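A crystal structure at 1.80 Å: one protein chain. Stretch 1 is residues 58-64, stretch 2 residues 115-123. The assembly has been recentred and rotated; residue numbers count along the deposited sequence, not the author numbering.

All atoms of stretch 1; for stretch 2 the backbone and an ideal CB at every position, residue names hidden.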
ATOM      1  N   PHE B  58     -22.934  -2.535   3.834  1.00 18.46           N
ATOM      2  CA  PHE B  58     -21.946  -2.928   2.846  1.00 17.87           C
ATOM      3  C   PHE B  58     -21.683  -4.415   3.004  1.00 19.80           C
ATOM      4  O   PHE B  58     -21.328  -4.874   4.094  1.00 18.79           O
ATOM      5  CB  PHE B  58     -20.640  -2.124   3.006  1.00 16.98           C
ATOM      6  CG  PHE B  58     -19.521  -2.601   2.113  1.00 15.16           C
ATOM      7  CD1 PHE B  58     -19.677  -2.617   0.732  1.00 15.46           C
ATOM      8  CD2 PHE B  58     -18.318  -3.008   2.647  1.00 15.91           C
ATOM      9  CE1 PHE B  58     -18.674  -3.052  -0.110  1.00 17.12           C
ATOM     10  CE2 PHE B  58     -17.288  -3.444   1.814  1.00 20.69           C
ATOM     11  CZ  PHE B  58     -17.460  -3.457   0.426  1.00 18.86           C
ATOM     12  N   VAL B  59     -21.884  -5.161   1.922  1.00 19.04           N
ATOM     13  CA  VAL B  59     -21.546  -6.576   1.877  1.00 17.74           C
ATOM     14  C   VAL B  59     -20.287  -6.774   1.046  1.00 19.45           C
ATOM     15  O   VAL B  59     -20.248  -6.495  -0.163  1.00 16.66           O
ATOM     16  CB  VAL B  59     -22.695  -7.418   1.286  1.00 17.23           C
ATOM     17  CG1 VAL B  59     -22.304  -8.911   1.253  1.00 20.02           C
ATOM     18  CG2 VAL B  59     -23.968  -7.179   2.063  1.00 19.99           C
ATOM     19  N   GLY B  60     -19.226  -7.245   1.688  1.00 17.73           N
ATOM     20  CA  GLY B  60     -17.959  -7.299   1.006  1.00 19.33           C
ATOM     21  C   GLY B  60     -16.997  -8.217   1.734  1.00 20.22           C
ATOM     22  O   GLY B  60     -17.307  -8.700   2.818  1.00 19.22           O
ATOM     23  N   ARG B  61     -15.831  -8.422   1.130  1.00 18.01           N
ATOM     24  CA  ARG B  61     -14.796  -9.318   1.659  1.00 18.77           C
ATOM     25  C   ARG B  61     -13.488  -8.574   1.816  1.00 23.49           C
ATOM     26  O   ARG B  61     -13.014  -7.946   0.867  1.00 21.38           O
ATOM     27  CB  ARG B  61     -14.584 -10.515   0.735  1.00 19.59           C
ATOM     28  CG  ARG B  61     -15.771 -11.454   0.666  1.00 23.84           C
ATOM     29  CD  ARG B  61     -16.087 -11.974   2.046  1.00 29.79           C
ATOM     30  NE  ARG B  61     -17.198 -12.917   2.044  1.00 29.39           N
ATOM     31  CZ  ARG B  61     -18.456 -12.571   2.285  1.00 31.43           C
ATOM     32  NH1 ARG B  61     -18.767 -11.298   2.526  1.00 25.85           N
ATOM     33  NH2 ARG B  61     -19.408 -13.499   2.277  1.00 35.80           N
ATOM     34  N   LEU B  62     -12.905  -8.675   3.009  1.00 23.17           N
ATOM     35  CA  LEU B  62     -11.643  -8.026   3.325  1.00 21.20           C
ATOM     36  C   LEU B  62     -10.604  -9.055   3.728  1.00 26.38           C
ATOM     37  O   LEU B  62     -10.963 -10.147   4.153  1.00 25.19           O
ATOM     38  CB  LEU B  62     -11.819  -7.028   4.469  1.00 23.66           C
ATOM     39  CG  LEU B  62     -12.808  -5.897   4.226  1.00 23.17           C
ATOM     40  CD1 LEU B  62     -12.865  -5.015   5.459  1.00 24.80           C
ATOM     41  CD2 LEU B  62     -12.346  -5.114   3.015  1.00 19.47           C
ATOM     42  N   GLY B  63      -9.324  -8.710   3.600  1.00 24.34           N
ATOM     43  CA  GLY B  63      -8.274  -9.507   4.224  1.00 27.08           C
ATOM     44  C   GLY B  63      -8.144  -9.093   5.676  1.00 27.24           C
ATOM     45  O   GLY B  63      -8.579  -8.011   6.057  1.00 23.74           O
ATOM     46  N   GLU B  64      -7.564  -9.956   6.506  1.00 31.77           N
ATOM     47  CA  GLU B  64      -7.304  -9.591   7.891  1.00 31.74           C
ATOM     48  C   GLU B  64      -5.943  -8.909   7.925  1.00 34.90           C
ATOM     49  O   GLU B  64      -4.945  -9.519   8.318  1.00 34.06           O
ATOM     50  CB  GLU B  64      -7.336 -10.821   8.812  1.00 34.46           C
ATOM     51  CG  GLU B  64      -8.734 -11.420   9.007  1.00 34.83           C
ATOM     52  CD  GLU B  64      -8.711 -12.849   9.550  1.00 44.04           C
ATOM     53  OE1 GLU B  64      -7.648 -13.286  10.030  1.00 44.90           O
ATOM     54  OE2 GLU B  64      -9.759 -13.533   9.490  1.00 48.67           O
ATOM     55  N   UNK B 115      -7.509  -9.363  -4.931  1.00 28.17           N
ATOM     56  CA  UNK B 115      -7.468  -9.848  -3.569  1.00 27.74           C
ATOM     57  C   UNK B 115      -8.761 -10.478  -3.101  1.00 22.13           C
ATOM     58  O   UNK B 115      -9.413 -11.221  -3.848  1.00 24.31           O
ATOM     59  CB  UNK B 115      -7.098  -8.698  -2.629  1.00 27.74           C
ATOM     60  N   UNK B 116      -9.146 -10.149  -1.872  1.00 22.53           N
ATOM     61  CA  UNK B 116     -10.353 -10.694  -1.257  1.00 21.00           C
ATOM     62  C   UNK B 116     -11.600 -10.330  -2.062  1.00 21.97           C
ATOM     63  O   UNK B 116     -12.596 -11.054  -2.018  1.00 23.35           O
ATOM     64  CB  UNK B 116     -10.490 -10.187   0.180  1.00 21.00           C
ATOM     65  N   UNK B 117     -11.551  -9.210  -2.790  1.00 22.16           N
ATOM     66  CA  UNK B 117     -12.721  -8.773  -3.576  1.00 22.06           C
ATOM     67  C   UNK B 117     -13.097  -9.802  -4.636  1.00 21.42           C
ATOM     68  O   UNK B 117     -14.286  -9.989  -4.943  1.00 21.41           O
ATOM     69  CB  UNK B 117     -12.442  -7.425  -4.243  1.00 22.06           C
ATOM     70  N   UNK B 118     -12.075 -10.448  -5.197  1.00 22.39           N
ATOM     71  CA  UNK B 118     -12.274 -11.408  -6.280  1.00 23.82           C
ATOM     72  C   UNK B 118     -12.203 -12.859  -5.808  1.00 29.39           C
ATOM     73  O   UNK B 118     -12.766 -13.750  -6.447  1.00 29.49           O
ATOM     74  CB  UNK B 118     -11.230 -11.175  -7.374  1.00 23.82           C
ATOM     75  N   UNK B 119     -11.536 -13.101  -4.683  1.00 24.44           N
ATOM     76  CA  UNK B 119     -11.165 -14.470  -4.340  1.00 30.06           C
ATOM     77  C   UNK B 119     -11.707 -15.016  -3.025  1.00 29.49           C
ATOM     78  O   UNK B 119     -11.560 -16.208  -2.753  1.00 34.16           O
ATOM     79  CB  UNK B 119      -9.638 -14.565  -4.304  1.00 30.06           C
ATOM     80  N   UNK B 120     -12.367 -14.187  -2.224  1.00 26.77           N
ATOM     81  CA  UNK B 120     -12.795 -14.632  -0.900  1.00 26.11           C
ATOM     82  C   UNK B 120     -14.289 -14.851  -0.761  1.00 27.81           C
ATOM     83  O   UNK B 120     -14.800 -14.925   0.354  1.00 27.58           O
ATOM     84  CB  UNK B 120     -12.347 -13.611   0.148  1.00 26.11           C
ATOM     85  N   UNK B 121     -14.994 -14.924  -1.882  1.00 28.10           N
ATOM     86  CA  UNK B 121     -16.426 -15.160  -1.857  1.00 27.95           C
ATOM     87  C   UNK B 121     -16.712 -16.658  -1.923  1.00 30.21           C
ATOM     88  O   UNK B 121     -15.966 -17.394  -2.549  1.00 31.83           O
ATOM     89  CB  UNK B 121     -17.112 -14.428  -3.012  1.00 27.95           C
ATOM     90  N   UNK B 122     -17.811 -17.104  -1.303  1.00 29.24           N
ATOM     91  CA  UNK B 122     -18.133 -18.527  -1.457  1.00 35.50           C
ATOM     92  C   UNK B 122     -18.569 -18.832  -2.884  1.00 36.38           C
ATOM     93  O   UNK B 122     -19.022 -17.931  -3.599  1.00 35.07           O
ATOM     94  CB  UNK B 122     -19.230 -18.940  -0.474  1.00 35.50           C
ATOM     95  N   UNK B 123     -18.412 -20.081  -3.304  1.00 36.25           N
ATOM     96  CA  UNK B 123     -18.868 -20.503  -4.617  1.00 35.29           C
ATOM     97  C   UNK B 123     -20.372 -20.254  -4.743  1.00 34.21           C
ATOM     98  O   UNK B 123     -20.854 -19.782  -5.772  1.00 34.50           O
ATOM     99  CB  UNK B 123     -18.539 -21.978  -4.856  1.00 35.29           C
TER

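Position 115 has phi 51° and psi -137°, a backbone that by itself favours glycine, and nothing of the strand lies within 5.5 Å of an ideal CB. It is Gly-115, the N-cap residue, whose O accepts from the N of 118 at 3.1 Å and the N of 119 at 3.0 Å, opening the short helix.

Position 116 is the tightest. Its CA-to-CB bond points toward the strand, and the ideal CB already sits 3.4 Å from Arg-61 O and 3.7 Å from Leu-62 C. A CB that close to strand backbone argues for a small residue; alanine suits, and serine or glycine could be considered. The deposited Ala-116 packs its CB 3.7 Å from Leu-62 C and 3.9 Å from Gly-63 N, while its O lies 3.4 Å from Arg-61 CB. The methyl group thus lets the start of the helix lie close against the strand backbone.

At 117 the CB points away, 5.2 Å from Arg-61 O, so several side chains would fit. Arg-61 N, which has no partner in these two stretches, is a donor on this side and invites a polar group that could meet it through a water: asparagine, aspartate, serine or glutamine. Asn-117, chi1 m, brings its end nearer. A water accepts from Arg-61 N at 2.8 Å and lies 2.7 Å from Asn-117 OD1, bridging strand backbone and helix side chain.

Positions 118 and 119 point away into space that the strand does not touch, so the contact sets no demand. They are Met-118 and Lys-119; the latter's extended chain ends in an amine bonded elsewhere in the structure.

Position 120 turns its CB toward the strand again, 3.9 Å from Arg-61 CB. A small residue such as alanine or serine fits beside the root of that arginine. Ala-120, the first residue to leave helical angles, packs its CB there, and its O lies near the guanidinium plane, 3.6 Å from Arg-61 NE. A second water links these groups, accepting from Arg-61 NE at 2.9 Å and donating to Ala-120 O at 3.1 Å.

At 121 the CB points sideways, 4.9 Å from Arg-61 CG. The arginine offers a long aliphatic stem and a flat cation, which an aromatic could cover; a long aliphatic chain might also pack there. Trp-121, chi1 m, exploits both parts. Arg-61 CG stands over its six-membered ring, 3.8 Å from the centroid, and the guanidinium stacks on it with planes at 26°. Arg-61 NH1 donates to Gly-60 O at 3.0 Å, which helps hold the cation in place. The far end of the indole reaches the strand, with Trp-121 CH2 3.7 Å from Gly-60 CA and 4.1 Å from Val-59 CG1. A weak hydrogen bond from Trp-121 NE1 to Asn-117 O, 2.8 Å, ties the ring back to its own helix.

Position 122 points sideways at phi -69°, which permits proline among many others. Pro-122 brings CD within 4.1 Å of Arg-61 NH2. Position 123 is out of reach and unconstrained here; it is Glu-123.

Stretch 2 (115-123) GANMKAWPE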
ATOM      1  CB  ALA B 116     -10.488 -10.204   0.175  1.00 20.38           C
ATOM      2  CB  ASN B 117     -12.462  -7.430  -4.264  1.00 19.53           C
ATOM      3  CG  ASN B 117     -12.380  -6.268  -3.287  1.00 17.55           C
ATOM      4  OD1 ASN B 117     -13.191  -6.140  -2.370  1.00 18.30           O
ATOM      5  ND2 ASN B 117     -11.401  -5.397  -3.504  1.00 19.94           N
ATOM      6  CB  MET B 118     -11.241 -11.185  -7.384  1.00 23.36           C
ATOM      7  CG  MET B 118     -11.442  -9.922  -8.201  1.00 22.72           C
ATOM      8  SD  MET B 118     -13.033  -9.857  -9.031  1.00 26.34           S
ATOM      9  CE  MET B 118     -12.843 -11.101 -10.308  1.00 31.29           C
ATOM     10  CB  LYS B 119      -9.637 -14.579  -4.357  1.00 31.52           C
ATOM     11  CG  LYS B 119      -9.071 -14.485  -5.773  1.00 36.15           C
ATOM     12  CD  LYS B 119      -7.555 -14.397  -5.780  1.00 46.27           C
ATOM     13  CE  LYS B 119      -7.011 -14.451  -7.200  1.00 50.44           C
ATOM     14  NZ  LYS B 119      -5.530 -14.300  -7.215  1.00 56.08           N
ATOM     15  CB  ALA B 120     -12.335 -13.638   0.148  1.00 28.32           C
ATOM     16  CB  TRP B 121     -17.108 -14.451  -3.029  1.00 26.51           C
ATOM     17  CG  TRP B 121     -17.027 -12.944  -2.983  1.00 22.27           C
ATOM     18  CD1 TRP B 121     -16.084 -12.145  -3.578  1.00 22.24           C
ATOM     19  CD2 TRP B 121     -17.930 -12.065  -2.310  1.00 21.95           C
ATOM     20  NE1 TRP B 121     -16.349 -10.814  -3.303  1.00 22.31           N
ATOM     21  CE2 TRP B 121     -17.482 -10.742  -2.536  1.00 20.21           C
ATOM     22  CE3 TRP B 121     -19.084 -12.262  -1.547  1.00 25.34           C
ATOM     23  CZ2 TRP B 121     -18.154  -9.633  -2.031  1.00 18.92           C
ATOM     24  CZ3 TRP B 121     -19.741 -11.157  -1.034  1.00 22.87           C
ATOM     25  CH2 TRP B 121     -19.270  -9.852  -1.282  1.00 19.68           C
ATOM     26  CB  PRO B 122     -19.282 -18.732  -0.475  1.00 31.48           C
ATOM     27  CG  PRO B 122     -19.989 -17.412  -0.486  1.00 34.64           C
ATOM     28  CD  PRO B 122     -18.904 -16.357  -0.660  1.00 31.36           C
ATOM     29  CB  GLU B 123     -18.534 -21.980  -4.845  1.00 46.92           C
ATOM     30  CG  GLU B 123     -19.298 -22.620  -5.999  1.00 57.22           C
ATOM     31  CD  GLU B 123     -18.797 -24.017  -6.343  1.00 79.65           C
ATOM     32  OE1 GLU B 123     -17.698 -24.391  -5.877  1.00 77.66           O
ATOM     33  OE2 GLU B 123     -19.509 -24.743  -7.071  1.00 91.26           O
TER
HETATM   34  O   HOH W   1     -15.437  -7.304  -1.416  1.00 19.61           O
HETATM   35  O   HOH W   2     -17.147 -15.837   2.149  1.00 40.08           O
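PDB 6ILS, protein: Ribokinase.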